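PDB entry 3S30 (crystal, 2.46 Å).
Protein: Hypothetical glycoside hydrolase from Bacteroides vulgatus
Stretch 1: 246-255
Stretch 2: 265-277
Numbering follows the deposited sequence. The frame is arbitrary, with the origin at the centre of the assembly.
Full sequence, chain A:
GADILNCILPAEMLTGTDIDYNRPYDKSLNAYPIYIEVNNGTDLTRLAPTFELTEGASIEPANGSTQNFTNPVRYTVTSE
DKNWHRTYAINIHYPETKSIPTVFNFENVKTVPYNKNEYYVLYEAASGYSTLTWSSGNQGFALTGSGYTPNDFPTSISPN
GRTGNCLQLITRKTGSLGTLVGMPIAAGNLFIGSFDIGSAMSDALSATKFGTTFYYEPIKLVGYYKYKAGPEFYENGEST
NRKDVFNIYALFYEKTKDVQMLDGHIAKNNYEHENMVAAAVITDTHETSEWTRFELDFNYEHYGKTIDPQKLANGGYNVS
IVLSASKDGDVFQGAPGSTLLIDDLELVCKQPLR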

# COMPACT_ATOMS: atom_id res chain seq x y z
N PHE A 246 -1.04 -9.37 -7.72
CA PHE A 246 -1.11 -8.25 -6.80
C PHE A 246 -0.57 -8.68 -5.44
O PHE A 246 -0.32 -9.86 -5.21
CB PHE A 246 -2.55 -7.76 -6.68
CG PHE A 246 -3.49 -8.70 -5.94
CD1 PHE A 246 -3.66 -8.60 -4.56
CD2 PHE A 246 -4.25 -9.64 -6.63
CE1 PHE A 246 -4.55 -9.44 -3.88
CE2 PHE A 246 -5.14 -10.48 -5.96
CZ PHE A 246 -5.29 -10.38 -4.58
N ASN A 247 -0.41 -7.73 -4.53
CA ASN A 247 0.01 -8.07 -3.17
C ASN A 247 -0.84 -7.35 -2.14
O ASN A 247 -1.29 -6.24 -2.36
CB ASN A 247 1.51 -7.80 -2.96
CG ASN A 247 2.11 -8.64 -1.81
OD1 ASN A 247 1.40 -9.39 -1.14
ND2 ASN A 247 3.40 -8.49 -1.58
N ILE A 248 -1.09 -8.03 -1.03
CA ILE A 248 -1.70 -7.44 0.15
C ILE A 248 -0.94 -8.01 1.34
O ILE A 248 -0.77 -9.23 1.46
CB ILE A 248 -3.21 -7.81 0.28
CG1 ILE A 248 -4.02 -7.20 -0.87
CG2 ILE A 248 -3.79 -7.33 1.63
CD1 ILE A 248 -5.55 -7.49 -0.75
N TYR A 249 -0.49 -7.13 2.22
CA TYR A 249 0.10 -7.54 3.50
C TYR A 249 0.04 -6.44 4.56
O TYR A 249 -0.31 -5.28 4.29
CB TYR A 249 1.54 -8.02 3.31
CG TYR A 249 2.53 -6.96 2.89
CD1 TYR A 249 2.71 -6.64 1.55
CD2 TYR A 249 3.33 -6.31 3.83
CE1 TYR A 249 3.63 -5.70 1.16
CE2 TYR A 249 4.25 -5.35 3.44
CZ TYR A 249 4.38 -5.04 2.10
OH TYR A 249 5.30 -4.09 1.68
N ALA A 250 0.37 -6.82 5.79
CA ALA A 250 0.40 -5.88 6.90
C ALA A 250 1.56 -6.23 7.81
O ALA A 250 1.94 -7.39 7.93
CB ALA A 250 -0.91 -5.93 7.68
N LEU A 251 2.11 -5.20 8.44
CA LEU A 251 3.29 -5.33 9.28
C LEU A 251 2.97 -4.83 10.68
O LEU A 251 2.19 -3.89 10.85
CB LEU A 251 4.43 -4.50 8.68
CG LEU A 251 4.81 -4.78 7.22
CD1 LEU A 251 5.71 -3.68 6.68
CD2 LEU A 251 5.48 -6.13 7.08
N PHE A 252 3.59 -5.46 11.68
CA PHE A 252 3.56 -4.99 13.06
C PHE A 252 4.97 -5.12 13.60
O PHE A 252 5.53 -6.23 13.62
CB PHE A 252 2.59 -5.85 13.88
CG PHE A 252 2.43 -5.39 15.30
CD1 PHE A 252 2.00 -4.10 15.59
CD2 PHE A 252 2.71 -6.26 16.36
CE1 PHE A 252 1.85 -3.68 16.92
CE2 PHE A 252 2.56 -5.85 17.68
CZ PHE A 252 2.13 -4.56 17.96
N TYR A 253 5.57 -4.01 14.02
CA TYR A 253 6.95 -4.06 14.48
C TYR A 253 7.26 -3.15 15.65
O TYR A 253 6.51 -2.24 15.98
CB TYR A 253 7.91 -3.79 13.32
CG TYR A 253 7.76 -2.42 12.68
CD1 TYR A 253 8.41 -1.31 13.19
CD2 TYR A 253 6.98 -2.25 11.54
CE1 TYR A 253 8.29 -0.07 12.60
CE2 TYR A 253 6.85 -1.01 10.94
CZ TYR A 253 7.51 0.08 11.47
OH TYR A 253 7.37 1.31 10.88
N GLU A 254 8.40 -3.42 16.27
CA GLU A 254 8.86 -2.70 17.43
C GLU A 254 9.83 -1.63 16.95
O GLU A 254 10.78 -1.93 16.23
CB GLU A 254 9.54 -3.68 18.38
CG GLU A 254 9.95 -3.10 19.70
CD GLU A 254 10.53 -4.15 20.64
OE1 GLU A 254 10.05 -5.31 20.61
OE2 GLU A 254 11.45 -3.80 21.41
N LYS A 255 9.59 -0.38 17.33
CA LYS A 255 10.51 0.71 16.99
C LYS A 255 11.75 0.67 17.87
O LYS A 255 11.71 0.17 19.00
CB LYS A 255 9.82 2.07 17.12
CG LYS A 255 8.85 2.36 15.97
CD LYS A 255 8.19 3.71 16.10
CE LYS A 255 7.05 3.69 17.11
NZ LYS A 255 6.11 4.83 16.93
N HIS A 265 11.82 -2.60 1.09
CA HIS A 265 12.74 -3.74 1.09
C HIS A 265 12.17 -4.93 1.86
O HIS A 265 12.56 -6.05 1.62
CB HIS A 265 14.08 -3.36 1.70
CG HIS A 265 14.82 -2.32 0.93
ND1 HIS A 265 14.69 -0.97 1.19
CD2 HIS A 265 15.73 -2.42 -0.07
CE1 HIS A 265 15.47 -0.29 0.37
NE2 HIS A 265 16.11 -1.15 -0.41
N ILE A 266 11.25 -4.66 2.78
CA ILE A 266 10.63 -5.69 3.59
C ILE A 266 9.96 -6.78 2.72
O ILE A 266 10.12 -7.97 2.99
CB ILE A 266 9.61 -5.06 4.59
CG1 ILE A 266 9.28 -6.03 5.72
CG2 ILE A 266 8.32 -4.64 3.88
CD1 ILE A 266 10.49 -6.31 6.64
N ALA A 267 9.27 -6.38 1.66
CA ALA A 267 8.61 -7.33 0.77
C ALA A 267 9.59 -8.06 -0.17
O ALA A 267 9.19 -9.02 -0.83
CB ALA A 267 7.51 -6.62 -0.05
N LYS A 268 10.83 -7.59 -0.25
CA LYS A 268 11.86 -8.26 -1.07
C LYS A 268 12.75 -9.19 -0.24
O LYS A 268 13.61 -9.89 -0.79
CB LYS A 268 12.74 -7.22 -1.79
CG LYS A 268 12.36 -6.95 -3.26
CD LYS A 268 10.86 -6.74 -3.48
CE LYS A 268 10.54 -6.67 -4.97
NZ LYS A 268 9.14 -7.00 -5.31
N ASN A 269 12.52 -9.21 1.07
CA ASN A 269 13.32 -9.98 2.00
C ASN A 269 12.51 -10.94 2.85
O ASN A 269 12.75 -11.08 4.05
CB ASN A 269 14.09 -9.01 2.91
CG ASN A 269 15.47 -8.76 2.41
OD1 ASN A 269 15.82 -7.63 2.06
ND2 ASN A 269 16.27 -9.81 2.36
N ASN A 270 11.55 -11.62 2.23
CA ASN A 270 10.70 -12.59 2.91
C ASN A 270 9.98 -12.00 4.15
O ASN A 270 9.60 -12.72 5.05
CB ASN A 270 11.54 -13.83 3.29
CG ASN A 270 10.70 -15.05 3.66
OD1 ASN A 270 9.89 -15.52 2.87
ND2 ASN A 270 10.89 -15.56 4.87
N TYR A 271 9.79 -10.68 4.17
CA TYR A 271 9.20 -9.97 5.34
C TYR A 271 10.05 -10.11 6.62
O TYR A 271 9.52 -10.09 7.74
CB TYR A 271 7.72 -10.40 5.54
CG TYR A 271 6.93 -10.25 4.25
CD1 TYR A 271 6.32 -9.05 3.92
CD2 TYR A 271 6.86 -11.29 3.32
CE1 TYR A 271 5.63 -8.89 2.72
CE2 TYR A 271 6.19 -11.14 2.12
CZ TYR A 271 5.57 -9.93 1.82
OH TYR A 271 4.90 -9.78 0.63
N GLU A 272 11.38 -10.23 6.45
CA GLU A 272 12.35 -10.35 7.56
C GLU A 272 13.00 -9.01 7.90
O GLU A 272 13.42 -8.26 7.01
CB GLU A 272 13.48 -11.35 7.23
CG GLU A 272 13.04 -12.78 7.00
CD GLU A 272 12.46 -13.46 8.23
OE1 GLU A 272 12.63 -12.94 9.35
OE2 GLU A 272 11.82 -14.52 8.06
N HIS A 273 13.09 -8.74 9.20
CA HIS A 273 13.76 -7.55 9.72
C HIS A 273 13.93 -7.76 11.21
O HIS A 273 13.12 -8.45 11.83
CB HIS A 273 12.95 -6.27 9.45
CG HIS A 273 13.76 -5.02 9.49
ND1 HIS A 273 14.10 -4.39 10.67
CD2 HIS A 273 14.32 -4.29 8.50
CE1 HIS A 273 14.84 -3.32 10.40
NE2 HIS A 273 14.98 -3.24 9.08
N GLU A 274 14.97 -7.19 11.80
CA GLU A 274 15.26 -7.43 13.22
C GLU A 274 14.21 -6.78 14.15
O GLU A 274 14.05 -7.20 15.28
CB GLU A 274 16.68 -6.96 13.55
CG GLU A 274 17.37 -7.72 14.69
CD GLU A 274 18.90 -7.72 14.59
OE1 GLU A 274 19.45 -7.10 13.65
OE2 GLU A 274 19.55 -8.35 15.46
N ASN A 275 13.48 -5.79 13.64
CA ASN A 275 12.42 -5.13 14.42
C ASN A 275 11.05 -5.76 14.24
O ASN A 275 10.13 -5.45 15.01
CB ASN A 275 12.37 -3.64 14.09
CG ASN A 275 13.60 -2.90 14.56
OD1 ASN A 275 14.71 -3.16 14.09
ND2 ASN A 275 13.43 -1.99 15.51
N MSE A 276 10.92 -6.65 13.25
CA MSE A 276 9.65 -7.29 12.92
C MSE A 276 9.09 -8.18 14.04
O MSE A 276 9.81 -8.98 14.63
CB MSE A 276 9.79 -8.10 11.62
CG MSE A 276 9.60 -7.28 10.33
SE MSE A 276 7.79 -6.60 10.09
CE MSE A 276 6.82 -8.26 10.35
N VAL A 277 7.79 -8.03 14.31
CA VAL A 277 7.10 -8.80 15.35
C VAL A 277 6.03 -9.72 14.75
O VAL A 277 5.99 -10.91 15.06
CB VAL A 277 6.49 -7.87 16.42
CG1 VAL A 277 5.83 -8.69 17.53
CG2 VAL A 277 7.55 -6.94 17.01

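A side chain completes the pairing that backbone begins where these two stretches meet: Asn 275, the residue just before the second strand, uses its side-chain amide nitrogen as a stand-in for a backbone N-H. Asn 275 ND2 donates to Glu 254 O over 2.7 Å, while the backbone O of Asn 275 accepts from Glu 254 N over 2.9 Å with an N-H...O angle of 172°. One residue thus satisfies both backbone polar groups of Glu 254, although its phi/psi of -92/-11 lies outside the extended range. The type I turn from His 273 to Met 276 delivers it to this position, and a weak bond from Asn 275 N to His 273 ND1, 3.3 Å, accompanies the turn.

The Glu 254 N to Asn 275 O bond is already part of the antiparallel ladder. Tyr 253 and Met 276, a selenomethionine, form a non-hydrogen-bonded pair with CA atoms 4.5 Å apart, and on its other flank Val 277 N donates to Phe 252 O at 3.0 Å. The side chain of Val 277 also packs against the Phe 252 ring, Val 277 CB to Phe 252 CD2 4.1 Å.

Toward the beginning of stretch 1 the backbones separate, the CA atoms of Tyr 249 and Ala 267 being 8.9 Å apart, and side chains take over the contact. Leu 251 bridges the two regimes: its CD2 lies 3.8 Å from Met 276 SE, and its CD1 3.9 Å from Ile 266 CG2. Tyr 271 then turns its ring edge toward the face of Tyr 249, with centroids 5.0 Å apart and planes at 66°, bringing Tyr 271 CE1 to 3.6 Å from Tyr 249 CD2. The type I' turn from Asn 269 to Glu 272 carries Tyr 271, whose N donates a hydrogen bond to Ile 266 O at 3.0 Å. The example illustrates a general principle: a strand can keep its partner beyond the last paired residue by exchanging backbone bonds for side-chain packing.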